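Local coordinates for protein extracellular invertase (Aspergillus kawachii, PDB 5XH9) that probably hydrolyses sucrose to glucose and fructose, as a secreted invertase of glycoside hydrolase family 32, at residues Gln77-Gly82 with Gly144-Thr149; Pro339-Ser344 with Ser417-Thr422. All coordinates share one frame; numbering follows the deposited sequence.

Both interactions reach the same mixed sheet, which includes strands 77-78 and 341-348, but at different places. Their centres are about 23 Å apart, and their nearest atoms about 12 Å. Interaction 1 lies at the surface, far from the centre of the chain. It joins the turn at 79-82 to the loop before strand 149-150. Interaction 2 is partly buried and nearer the centre. It ties the start of strand 341-348, and Pro-339 just before it, to Ala-419 and the first helix residues Arg-420 and Glu-421. Interaction 1 rests on methyl and CB contacts to oxygens and a bridging water. Interaction 2 rests on a bidentate salt bridge, with one small apolar contact.

Interaction 1 (Gln77-Gly82 with Gly144-Thr149); sequences QDLNQG and GGSNFT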
# COMPACT_ATOMS: atom_id res chain seq x y z
N GLN A 77 -34.84 6.68 -8.10
CA GLN A 77 -35.10 5.26 -7.98
C GLN A 77 -33.89 4.65 -7.25
O GLN A 77 -32.77 4.79 -7.73
CB GLN A 77 -35.27 4.61 -9.37
CG GLN A 77 -36.68 4.65 -9.99
CD GLN A 77 -37.18 6.06 -10.39
OE1 GLN A 77 -36.45 6.87 -11.01
NE2 GLN A 77 -38.45 6.35 -10.03
N ASP A 78 -34.11 3.97 -6.13
CA ASP A 78 -33.04 3.31 -5.39
C ASP A 78 -32.37 2.26 -6.26
O ASP A 78 -33.04 1.60 -7.05
CB ASP A 78 -33.58 2.61 -4.14
CG ASP A 78 -34.02 3.59 -3.07
OD1 ASP A 78 -33.16 4.32 -2.54
OD2 ASP A 78 -35.24 3.63 -2.79
N LEU A 79 -31.06 2.10 -6.12
CA LEU A 79 -30.37 0.92 -6.68
C LEU A 79 -30.09 -0.03 -5.52
O LEU A 79 -29.90 0.42 -4.39
CB LEU A 79 -29.09 1.33 -7.38
CG LEU A 79 -29.20 2.08 -8.69
CD1 LEU A 79 -27.84 2.66 -9.04
CD2 LEU A 79 -29.72 1.19 -9.84
N ASN A 80 -30.13 -1.33 -5.78
CA ASN A 80 -29.81 -2.35 -4.78
C ASN A 80 -30.61 -2.20 -3.48
O ASN A 80 -30.10 -2.45 -2.39
CB ASN A 80 -28.28 -2.34 -4.53
CG ASN A 80 -27.77 -3.63 -3.90
OD1 ASN A 80 -26.84 -3.59 -3.11
ND2 ASN A 80 -28.36 -4.77 -4.23
N GLN A 81 -31.88 -1.77 -3.62
CA GLN A 81 -32.80 -1.40 -2.50
C GLN A 81 -32.24 -0.49 -1.42
O GLN A 81 -32.69 -0.55 -0.29
CB GLN A 81 -33.40 -2.64 -1.81
CG GLN A 81 -34.19 -3.55 -2.73
CD GLN A 81 -33.50 -4.87 -2.86
OE1 GLN A 81 -32.45 -4.98 -3.51
NE2 GLN A 81 -34.05 -5.89 -2.21
N GLY A 82 -31.29 0.38 -1.76
CA GLY A 82 -30.71 1.31 -0.81
C GLY A 82 -29.49 0.77 -0.12
O GLY A 82 -28.80 1.51 0.60
N GLY A 144 -24.80 -2.01 -14.22
CA GLY A 144 -25.59 -0.78 -14.23
C GLY A 144 -25.52 0.06 -12.94
O GLY A 144 -26.43 0.84 -12.68
N GLY A 145 -24.47 -0.10 -12.14
CA GLY A 145 -24.20 0.77 -10.99
C GLY A 145 -24.76 0.32 -9.66
O GLY A 145 -24.70 1.08 -8.69
N SER A 146 -25.29 -0.91 -9.61
CA SER A 146 -25.79 -1.49 -8.36
C SER A 146 -24.71 -2.13 -7.52
O SER A 146 -24.88 -2.22 -6.29
CB SER A 146 -26.89 -2.52 -8.62
OG SER A 146 -28.03 -1.85 -9.14
N ASN A 147 -23.64 -2.58 -8.17
CA ASN A 147 -22.49 -3.17 -7.48
C ASN A 147 -21.22 -2.73 -8.17
O ASN A 147 -21.09 -2.88 -9.39
CB ASN A 147 -22.55 -4.71 -7.42
CG ASN A 147 -23.73 -5.21 -6.60
OD1 ASN A 147 -23.63 -5.37 -5.38
ND2 ASN A 147 -24.87 -5.43 -7.27
N PHE A 148 -20.30 -2.16 -7.39
CA PHE A 148 -18.95 -1.86 -7.88
C PHE A 148 -18.02 -2.97 -7.36
O PHE A 148 -17.85 -3.13 -6.17
CB PHE A 148 -18.51 -0.46 -7.49
CG PHE A 148 -19.12 0.62 -8.33
CD1 PHE A 148 -20.45 1.01 -8.15
CD2 PHE A 148 -18.38 1.25 -9.31
CE1 PHE A 148 -21.01 2.00 -8.93
CE2 PHE A 148 -18.94 2.24 -10.11
CZ PHE A 148 -20.26 2.61 -9.92
N THR A 149 -17.52 -3.77 -8.30
CA THR A 149 -16.56 -4.85 -8.07
C THR A 149 -15.14 -4.26 -7.98
O THR A 149 -14.66 -3.59 -8.91
CB THR A 149 -16.63 -5.87 -9.23
OG1 THR A 149 -18.00 -6.24 -9.44
CG2 THR A 149 -15.85 -7.15 -8.88
O HOH W 1 -30.52 -2.19 -8.28
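Leu-79 and Ser-146 bring the two backbones closest, with their CA atoms 5.4 Å apart. The contact lies on the surface of the five-bladed beta-propeller of family 32. It joins loops beside the edge strands of two sheets, 77-78 in one and 149-150 in the other. Leu-79 to Gly-82 form a beta turn close to type III', with left-handed backbone angles at Asn-80 and Gln-81. Gly-82 N bonds Leu-79 O at 3.0 Å.

Leu-79 supplies the methyls, which lie against polar oxygens of the facing loop. Its CG lies beside its own backbone N (chi1 -71°), and the two methyls reach separate partners. Leu-79 CD1 packs against Gly-145 O at 3.5 Å. Leu-79 CD2 touches Ser-146 OG, also at 3.5 Å. Elsewhere Leu-79 rests on Ser-67 and Thr-69 of strand 65-70, which pairs with strand 77-78. Asn-80 adds its CB, 3.8 Å from Ser-146 O.

The facing loop is shaped from within. Ser-141 OG bonds both Gly-145 N and Asn-147 O, while Asp-143 OD2 takes Asn-147 ND2. Gly-145 has backbone angles suited to glycine.

No direct hydrogen bond crosses the contact. A water does this instead: it accepts from Asn-80 N at 2.7 Å and lies 2.7 Å from Ser-146 OG, the same hydroxyl oxygen that meets the Leu-79 methyl.

Interaction 2 (Pro339-Ser344 with Ser417-Thr422); sequences PDRFIS and SIARET
Arg-341 and Glu-421 form the salt bridge that carries this contact. The guanidinium meets the carboxylate end-on, one nitrogen to each oxygen. Arg-341 NH1 reaches Glu-421 OE1 at 2.8 Å, almost straight at 177°. That oxygen lies in the guanidinium plane. Arg-341 NH2 reaches Glu-421 OE2, also at 2.8 Å, but the bond is more bent. Both oxygens are approached on the syn side, but NH1 sits out of the carboxylate plane and OE2 is tilted from the guanidinium plane. The two flat groups are not coplanar: their planes stand 37° apart. The Glu-421 chain bends at chi2 (96°), which turns its carboxylate toward Arg-341.

Side chains close by fill in the contact. Arg-420 CG packs 3.8 Å from Arg-341 NH1, and Arg-420 NH1 lies 3.7 Å from Pro-339 CD. Beside the salt bridge, Ile-343 CD1 meets Ala-419 CB at 4.4 Å.

A second shell fixes the ions. Glu-375 takes Arg-341 NH1 on one oxygen and Arg-420 NH2 on the other, so it probably offsets the closeness of the two arginines. Ser-333 OG bonds Arg-341 NH2, and Ser-336 OG bonds Glu-421 OE2. Glu-421 sits in the first turn of its helix, just past the N-cap Ala-419, where the helix end would favour its negative charge.

Strand 341-348 runs between strands 318-326 and 366-385 of the propeller. Strand 408-418 also pairs antiparallel with 366-385, then passes into helix 420-426. The salt bridge thus joins a propeller strand to the helix that leads toward strand 430-439 of the C-terminal beta-sandwich.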
# COMPACT_ATOMS: atom_id res chain seq x y z
N PRO A 339 -28.50 23.10 -20.97
CA PRO A 339 -27.15 22.91 -21.46
C PRO A 339 -26.35 22.05 -20.46
O PRO A 339 -26.91 21.53 -19.49
CB PRO A 339 -26.61 24.34 -21.52
CG PRO A 339 -27.25 24.98 -20.32
CD PRO A 339 -28.62 24.37 -20.21
N ASP A 340 -25.06 21.90 -20.72
CA ASP A 340 -24.17 21.21 -19.79
C ASP A 340 -24.22 21.93 -18.45
O ASP A 340 -24.17 23.18 -18.40
CB ASP A 340 -22.73 21.21 -20.33
CG ASP A 340 -22.51 20.30 -21.53
OD1 ASP A 340 -23.37 19.45 -21.85
OD2 ASP A 340 -21.44 20.43 -22.14
N ARG A 341 -24.34 21.16 -17.37
CA ARG A 341 -24.44 21.70 -16.01
C ARG A 341 -23.41 21.09 -15.08
O ARG A 341 -22.79 20.06 -15.41
CB ARG A 341 -25.83 21.46 -15.45
CG ARG A 341 -26.91 22.18 -16.23
CD ARG A 341 -28.29 21.95 -15.63
NE ARG A 341 -28.86 20.67 -16.04
CZ ARG A 341 -30.04 20.20 -15.62
NH1 ARG A 341 -30.79 20.89 -14.76
NH2 ARG A 341 -30.48 19.05 -16.10
N PHE A 342 -23.22 21.75 -13.94
CA PHE A 342 -22.51 21.17 -12.80
C PHE A 342 -23.51 21.13 -11.66
O PHE A 342 -23.90 22.17 -11.17
CB PHE A 342 -21.25 21.96 -12.38
CG PHE A 342 -20.43 21.23 -11.33
CD1 PHE A 342 -19.52 20.24 -11.70
CD2 PHE A 342 -20.63 21.47 -9.97
CE1 PHE A 342 -18.81 19.53 -10.76
CE2 PHE A 342 -19.92 20.77 -9.01
CZ PHE A 342 -19.01 19.79 -9.40
N ILE A 343 -23.94 19.92 -11.29
CA ILE A 343 -24.96 19.73 -10.25
C ILE A 343 -24.24 19.32 -8.99
O ILE A 343 -23.47 18.35 -9.01
CB ILE A 343 -25.95 18.61 -10.65
CG1 ILE A 343 -26.60 18.92 -12.00
CG2 ILE A 343 -27.00 18.40 -9.57
CD1 ILE A 343 -27.33 20.27 -12.06
N SER A 344 -24.46 20.06 -7.90
CA SER A 344 -23.82 19.78 -6.62
C SER A 344 -24.84 19.49 -5.53
O SER A 344 -25.81 20.21 -5.38
CB SER A 344 -22.96 20.96 -6.19
OG SER A 344 -22.35 20.73 -4.92
N SER A 417 -28.36 28.07 -7.56
CA SER A 417 -29.82 27.96 -7.58
C SER A 417 -30.25 26.51 -7.57
O SER A 417 -29.46 25.61 -7.83
CB SER A 417 -30.39 28.69 -8.80
OG SER A 417 -29.79 28.16 -9.96
N ILE A 418 -31.53 26.29 -7.26
CA ILE A 418 -32.09 24.96 -7.23
C ILE A 418 -32.11 24.47 -8.66
O ILE A 418 -32.51 25.23 -9.55
CB ILE A 418 -33.53 24.93 -6.71
CG1 ILE A 418 -33.62 25.48 -5.28
CG2 ILE A 418 -34.09 23.51 -6.78
CD1 ILE A 418 -35.01 25.93 -4.90
N ALA A 419 -31.68 23.23 -8.91
CA ALA A 419 -31.73 22.70 -10.26
C ALA A 419 -33.15 22.79 -10.78
O ALA A 419 -34.11 22.51 -10.07
CB ALA A 419 -31.22 21.27 -10.33
N ARG A 420 -33.24 23.17 -12.05
CA ARG A 420 -34.47 23.69 -12.64
C ARG A 420 -35.66 22.70 -12.62
O ARG A 420 -36.80 23.11 -12.38
CB ARG A 420 -34.20 24.22 -14.08
CG ARG A 420 -33.87 23.14 -15.10
CD ARG A 420 -33.28 23.69 -16.39
NE ARG A 420 -32.02 24.37 -16.12
CZ ARG A 420 -31.32 25.06 -17.01
NH1 ARG A 420 -31.70 25.15 -18.28
NH2 ARG A 420 -30.20 25.66 -16.61
N GLU A 421 -35.39 21.43 -12.87
CA GLU A 421 -36.45 20.42 -12.88
C GLU A 421 -36.96 20.14 -11.46
O GLU A 421 -38.15 19.87 -11.26
CB GLU A 421 -36.00 19.12 -13.56
CG GLU A 421 -35.39 19.26 -14.96
CD GLU A 421 -33.86 19.32 -14.97
OE1 GLU A 421 -33.25 19.88 -14.01
OE2 GLU A 421 -33.26 18.83 -15.95
N THR A 422 -36.06 20.21 -10.48
CA THR A 422 -36.43 20.09 -9.07
C THR A 422 -37.27 21.32 -8.63
O THR A 422 -38.34 21.16 -8.02
CB THR A 422 -35.17 19.90 -8.19
OG1 THR A 422 -34.60 18.59 -8.44
CG2 THR A 422 -35.48 20.03 -6.72